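Local structure of dihydroorotase (2OGJ) at residues V301-T306 with A389-P394; T350-V355 with R373-R378. The protein is a zinc-dependent hydrolase of the amidohydrolase superfamily that acts as an esterase, deacetylating acetyl-(R)-mandelate and, less efficiently, acetyl glycolate in vitro. All coordinates share one frame; numbering follows the deposited sequence.

Both contacts lie on the same side of the chain's centre, their own centres about 11 Å apart and both away from the zinc site. In chain order, the start of helix 304-313 comes first, then the hairpin strands of contact 2, and last the loop 389-394, which folds back to meet the helix start in contact 1. The two touch directly: A389 N probably bonds R378 O, where strand 385-388 joins the sheet beside strand 368-382; A305 CB and R391 CD pack on F375 O; and R391 NH1 makes a long, weak ion pair with E376 OE2. The chain after strand 385-388 is thus held directly at the start of helix 304-313 and also against the hairpin.

Contact 1 (V301-T306 with A389-P394); sequences VWDLAT and ASRYIP
The chain loops through V301 and W302 into helix 304-313 after D303, while 389-394 passes as an extended loop, closest at W302 and Y392 with CA atoms 5.8 Å apart. D303 is the N-cap; its CG sits in the crowded position between backbone N and carbonyl carbon (chi1 46°), which brings OD2 back to the helix start. There T306 N donates to D303 OD2 at 2.9 Å. T306 OG1 donates to the same oxygen from above the carboxylate plane, at 2.6 Å. D303 OD1 turns the other way and accepts from Y392 N nearly along its C-O axis, at 2.6 Å and almost straight (176°). Three bonds thus fix the carboxylate, capping the helix and pinning the loop. Beside it, the W302 and Y392 side chains cross at about a right angle, W302 CB 3.7 Å from Y392 CD2. The indole five-membered ring and the phenol lie nearly parallel (30°), slid apart to 5.9 Å between centroids. P394 CB lies 4.0 Å from W302 NE1, and R391 runs alongside the indole, its CG against A305 CB. Beyond the pair, Y392 OH bonds N298 OD1, W302 and R391 touch L359 of strand 348-362, and A305 and R391 pack on P377 of strand 368-382.

Contact 2 (T350-V355 with R373-R378); sequences TVFDLV and RLFEPR
Strands 348-362 and 368-382 form a beta hairpin, and T350-V355 pairs with R373-R378 as its antiparallel ladder, the strand directions 145° apart. Two of the residue pairs exchange mutual backbone bonds. D353 and E376 are one, with D353 N to E376 O at 3.0 Å and E376 N to D353 O at 2.9 Å; V355 and L374 do the same nearer the corner at R373. The ladder is extended the other way by a single fifth backbone bond, from R378 N to V351 O. At the non-hydrogen-bonded pairs F352-P377 and L354-F375 the strands draw together, and CA-H groups lie near carbonyls, as with L354 CA and L374 O, 3.5 Å apart.

Apolar contacts gather on the face bearing F352, L354, F375 and P377. The rings of F352 and F375 rise together from neighbouring strands, with F352 CE1 3.6 Å from F375 CD2 near the edge of the F375 ring and the planes oblique (36°). One face of F375 is taken by L354, whose CD2 sits over the ring centre, 4.1 Å from the centroid, as a CH-pi contact. W73 of strand 68-75 meets the F352 ring, and M308 and L312 of helix 304-313 touch F375, so this face packs against strand 68-75 at F352 and helix 304-313 at F375.

The other face carries D353 and E376 beside V355 and L374. D353 OD1 accepts from the backbone N of A67, a second hold on the carboxylate. The salt bridge to R378 is then made by the other oxygen: D353 OD2 offers its anti lone pair to R378 NE at 3.0 Å, near the guanidinium plane, with the carboxylate and guanidinium planes 84° apart.

Contact 1 (V301-T306 with A389-P394)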
loop_
_atom_site.group_PDB
_atom_site.type_symbol
_atom_site.label_atom_id
_atom_site.label_comp_id
_atom_site.label_asym_id
_atom_site.label_seq_id
_atom_site.Cartn_x
_atom_site.Cartn_y
_atom_site.Cartn_z
ATOM N N VAL A 301 -15.424 17.191 27.958
ATOM C CA VAL A 301 -14.585 17.359 29.136
ATOM C C VAL A 301 -14.359 18.824 29.421
ATOM O O VAL A 301 -13.908 19.559 28.548
ATOM C CB VAL A 301 -13.200 16.756 28.879
ATOM C CG1 VAL A 301 -12.418 16.646 30.164
ATOM C CG2 VAL A 301 -13.351 15.440 28.196
ATOM N N TRP A 302 -14.658 19.289 30.616
ATOM C CA TRP A 302 -14.366 20.695 30.832
ATOM C C TRP A 302 -12.990 20.778 31.491
ATOM O O TRP A 302 -12.110 21.509 31.047
ATOM C CB TRP A 302 -15.453 21.344 31.695
ATOM C CG TRP A 302 -16.794 21.407 31.000
ATOM C CD1 TRP A 302 -17.031 21.741 29.690
ATOM C CD2 TRP A 302 -18.078 21.208 31.596
ATOM N NE1 TRP A 302 -18.376 21.773 29.440
ATOM C CE2 TRP A 302 -19.047 21.448 30.592
ATOM C CE3 TRP A 302 -18.508 20.851 32.882
ATOM C CZ2 TRP A 302 -20.419 21.345 30.835
ATOM C CZ3 TRP A 302 -19.873 20.750 33.125
ATOM C CH2 TRP A 302 -20.811 20.997 32.102
ATOM N N ASP A 303 -12.799 19.977 32.529
ATOM C CA ASP A 303 -11.552 19.969 33.250
ATOM C C ASP A 303 -11.512 18.746 34.149
ATOM O O ASP A 303 -12.495 18.025 34.259
ATOM C CB ASP A 303 -11.441 21.245 34.073
ATOM C CG ASP A 303 -12.727 21.566 34.835
ATOM O OD1 ASP A 303 -12.986 22.767 35.042
ATOM O OD2 ASP A 303 -13.475 20.640 35.233
ATOM N N LEU A 304 -10.366 18.515 34.779
ATOM C CA LEU A 304 -10.190 17.375 35.663
ATOM C C LEU A 304 -11.229 17.340 36.790
ATOM O O LEU A 304 -11.761 16.272 37.125
ATOM C CB LEU A 304 -8.782 17.401 36.259
ATOM C CG LEU A 304 -8.370 16.121 36.967
ATOM C CD1 LEU A 304 -8.360 15.004 35.930
ATOM C CD2 LEU A 304 -7.003 16.275 37.638
ATOM N N ALA A 305 -11.513 18.507 37.371
ATOM C CA ALA A 305 -12.478 18.593 38.465
ATOM C C ALA A 305 -13.849 18.053 38.039
ATOM O O ALA A 305 -14.476 17.285 38.769
ATOM C CB ALA A 305 -12.593 20.044 38.954
ATOM N N THR A 306 -14.316 18.443 36.856
ATOM C CA THR A 306 -15.602 17.958 36.375
ATOM C C THR A 306 -15.547 16.437 36.167
ATOM O O THR A 306 -16.516 15.725 36.438
ATOM C CB THR A 306 -15.997 18.636 35.032
ATOM O OG1 THR A 306 -16.049 20.057 35.196
ATOM C CG2 THR A 306 -17.364 18.131 34.556
ATOM N N ALA A 389 -7.152 29.079 41.410
ATOM C CA ALA A 389 -7.727 28.077 40.523
ATOM C C ALA A 389 -9.233 28.237 40.453
ATOM O O ALA A 389 -9.850 28.847 41.328
ATOM C CB ALA A 389 -7.371 26.658 41.011
ATOM N N SER A 390 -9.809 27.673 39.396
ATOM C CA SER A 390 -11.244 27.722 39.145
ATOM C C SER A 390 -11.633 26.765 38.012
ATOM O O SER A 390 -10.829 26.486 37.109
ATOM C CB SER A 390 -11.653 29.152 38.785
ATOM O OG SER A 390 -12.939 29.193 38.196
ATOM N N ARG A 391 -12.858 26.247 38.070
ATOM C CA ARG A 391 -13.346 25.339 37.042
ATOM C C ARG A 391 -13.468 26.096 35.734
ATOM O O ARG A 391 -13.632 27.315 35.741
ATOM C CB ARG A 391 -14.701 24.744 37.433
ATOM C CG ARG A 391 -14.579 23.571 38.387
ATOM C CD ARG A 391 -15.926 23.005 38.813
ATOM N NE ARG A 391 -16.797 22.766 37.669
ATOM C CZ ARG A 391 -17.797 23.570 37.311
ATOM N NH1 ARG A 391 -18.056 24.666 38.018
ATOM N NH2 ARG A 391 -18.531 23.283 36.239
ATOM N N TYR A 392 -13.364 25.352 34.630
ATOM C CA TYR A 392 -13.451 25.865 33.266
ATOM C C TYR A 392 -14.880 26.268 32.949
ATOM O O TYR A 392 -15.832 25.532 33.218
ATOM C CB TYR A 392 -12.983 24.792 32.267
ATOM C CG TYR A 392 -13.284 25.111 30.813
ATOM C CD1 TYR A 392 -12.448 25.949 30.072
ATOM C CD2 TYR A 392 -14.442 24.612 30.188
ATOM C CE1 TYR A 392 -12.756 26.291 28.749
ATOM C CE2 TYR A 392 -14.764 24.948 28.863
ATOM C CZ TYR A 392 -13.921 25.790 28.153
ATOM O OH TYR A 392 -14.264 26.181 26.875
ATOM N N ILE A 393 -15.031 27.449 32.384
ATOM C CA ILE A 393 -16.347 27.921 32.031
ATOM C C ILE A 393 -16.449 27.810 30.521
ATOM O O ILE A 393 -15.710 28.477 29.785
ATOM C CB ILE A 393 -16.566 29.392 32.489
ATOM C CG1 ILE A 393 -16.266 29.516 33.989
ATOM C CG2 ILE A 393 -18.013 29.819 32.204
ATOM C CD1 ILE A 393 -17.094 28.586 34.833
ATOM N N PRO A 394 -17.356 26.946 30.040
ATOM C CA PRO A 394 -17.545 26.745 28.605
ATOM C C PRO A 394 -17.939 28.001 27.855
ATOM O O PRO A 394 -19.042 28.516 28.020
ATOM C CB PRO A 394 -18.609 25.644 28.539
ATOM C CG PRO A 394 -19.369 25.823 29.809
ATOM C CD PRO A 394 -18.291 26.112 30.817
#

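Contact 2 (T350-V355 with R373-R378)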
loop_
_atom_site.group_PDB
_atom_site.type_symbol
_atom_site.label_atom_id
_atom_site.label_comp_id
_atom_site.label_asym_id
_atom_site.label_seq_id
_atom_site.Cartn_x
_atom_site.Cartn_y
_atom_site.Cartn_z
ATOM N N THR A 350 -2.991 21.417 46.168
ATOM C CA THR A 350 -4.129 21.805 45.360
ATOM C C THR A 350 -5.270 21.904 46.363
ATOM O O THR A 350 -5.710 20.916 46.955
ATOM C CB THR A 350 -4.462 20.778 44.226
ATOM O OG1 THR A 350 -5.753 21.074 43.669
ATOM C CG2 THR A 350 -4.448 19.360 44.757
ATOM N N VAL A 351 -5.705 23.134 46.579
ATOM C CA VAL A 351 -6.769 23.434 47.506
ATOM C C VAL A 351 -8.097 23.409 46.752
ATOM O O VAL A 351 -8.257 24.104 45.748
ATOM C CB VAL A 351 -6.513 24.802 48.125
ATOM C CG1 VAL A 351 -7.601 25.150 49.115
ATOM C CG2 VAL A 351 -5.144 24.783 48.784
ATOM N N PHE A 352 -9.043 22.605 47.244
ATOM C CA PHE A 352 -10.343 22.459 46.595
ATOM C C PHE A 352 -11.442 22.165 47.583
ATOM O O PHE A 352 -11.196 21.655 48.677
ATOM C CB PHE A 352 -10.304 21.309 45.590
ATOM C CG PHE A 352 -10.125 19.950 46.229
ATOM C CD1 PHE A 352 -11.227 19.109 46.446
ATOM C CD2 PHE A 352 -8.850 19.500 46.581
ATOM C CE1 PHE A 352 -11.061 17.834 46.995
ATOM C CE2 PHE A 352 -8.669 18.229 47.131
ATOM C CZ PHE A 352 -9.777 17.391 47.337
ATOM N N ASP A 353 -12.662 22.478 47.165
ATOM C CA ASP A 353 -13.834 22.223 47.968
ATOM C C ASP A 353 -14.694 21.186 47.261
ATOM O O ASP A 353 -14.496 20.896 46.084
ATOM C CB ASP A 353 -14.630 23.506 48.159
ATOM C CG ASP A 353 -14.146 24.312 49.349
ATOM O OD1 ASP A 353 -14.057 23.714 50.446
ATOM O OD2 ASP A 353 -13.862 25.532 49.191
ATOM N N LEU A 354 -15.634 20.611 47.993
ATOM C CA LEU A 354 -16.547 19.633 47.427
ATOM C C LEU A 354 -17.915 20.165 47.832
ATOM O O LEU A 354 -18.407 19.846 48.915
ATOM C CB LEU A 354 -16.293 18.255 48.046
ATOM C CG LEU A 354 -16.825 17.010 47.326
ATOM C CD1 LEU A 354 -17.999 16.440 48.069
ATOM C CD2 LEU A 354 -17.184 17.366 45.892
ATOM N N VAL A 355 -18.514 20.977 46.964
ATOM C CA VAL A 355 -19.806 21.614 47.234
ATOM C C VAL A 355 -21.059 21.006 46.596
ATOM O O VAL A 355 -20.990 20.270 45.605
ATOM C CB VAL A 355 -19.753 23.090 46.817
ATOM C CG1 VAL A 355 -18.496 23.723 47.364
ATOM C CG2 VAL A 355 -19.778 23.205 45.307
ATOM N N ARG A 373 -22.706 16.969 43.512
ATOM C CA ARG A 373 -21.543 17.410 44.272
ATOM C C ARG A 373 -20.435 17.732 43.282
ATOM O O ARG A 373 -20.230 17.008 42.314
ATOM C CB ARG A 373 -21.099 16.326 45.245
ATOM C CG ARG A 373 -22.110 16.091 46.343
ATOM C CD ARG A 373 -21.957 14.715 46.942
ATOM N NE ARG A 373 -20.884 14.622 47.924
ATOM C CZ ARG A 373 -20.402 13.471 48.384
ATOM N NH1 ARG A 373 -20.892 12.317 47.944
ATOM N NH2 ARG A 373 -19.438 13.468 49.295
ATOM N N LEU A 374 -19.723 18.824 43.526
ATOM C CA LEU A 374 -18.673 19.235 42.616
ATOM C C LEU A 374 -17.312 19.550 43.195
ATOM O O LEU A 374 -17.174 20.364 44.113
ATOM C CB LEU A 374 -19.136 20.454 41.829
ATOM C CG LEU A 374 -20.285 20.212 40.867
ATOM C CD1 LEU A 374 -20.732 21.546 40.308
ATOM C CD2 LEU A 374 -19.847 19.255 39.764
ATOM N N PHE A 375 -16.295 18.898 42.650
ATOM C CA PHE A 375 -14.956 19.204 43.078
ATOM C C PHE A 375 -14.750 20.581 42.475
ATOM O O PHE A 375 -15.041 20.807 41.296
ATOM C CB PHE A 375 -13.940 18.211 42.524
ATOM C CG PHE A 375 -13.962 16.887 43.216
ATOM C CD1 PHE A 375 -14.879 15.907 42.840
ATOM C CD2 PHE A 375 -13.083 16.627 44.267
ATOM C CE1 PHE A 375 -14.926 14.685 43.502
ATOM C CE2 PHE A 375 -13.118 15.408 44.938
ATOM C CZ PHE A 375 -14.041 14.433 44.554
ATOM N N GLU A 376 -14.297 21.512 43.304
ATOM C CA GLU A 376 -14.068 22.870 42.844
ATOM C C GLU A 376 -12.716 23.391 43.341
ATOM O O GLU A 376 -12.568 23.768 44.503
ATOM C CB GLU A 376 -15.212 23.770 43.316
ATOM C CG GLU A 376 -15.516 24.889 42.346
ATOM C CD GLU A 376 -16.888 24.753 41.694
ATOM O OE1 GLU A 376 -17.443 23.632 41.691
ATOM O OE2 GLU A 376 -17.413 25.767 41.171
ATOM N N PRO A 377 -11.700 23.391 42.458
ATOM C CA PRO A 377 -10.369 23.867 42.837
ATOM C C PRO A 377 -10.349 25.349 43.181
ATOM O O PRO A 377 -11.018 26.150 42.538
ATOM C CB PRO A 377 -9.512 23.521 41.617
ATOM C CG PRO A 377 -10.466 23.516 40.494
ATOM C CD PRO A 377 -11.690 22.861 41.082
ATOM N N ARG A 378 -9.579 25.685 44.214
ATOM C CA ARG A 378 -9.417 27.057 44.725
ATOM C C ARG A 378 -8.014 27.587 44.484
ATOM O O ARG A 378 -7.832 28.648 43.876
ATOM C CB ARG A 378 -9.777 27.082 46.196
ATOM C CG ARG A 378 -11.165 27.611 46.461
ATOM C CD ARG A 378 -12.215 26.759 45.804
ATOM N NE ARG A 378 -13.490 26.902 46.501
ATOM C CZ ARG A 378 -14.653 27.197 45.931
ATOM N NH1 ARG A 378 -14.742 27.395 44.625
ATOM N NH2 ARG A 378 -15.738 27.291 46.682
#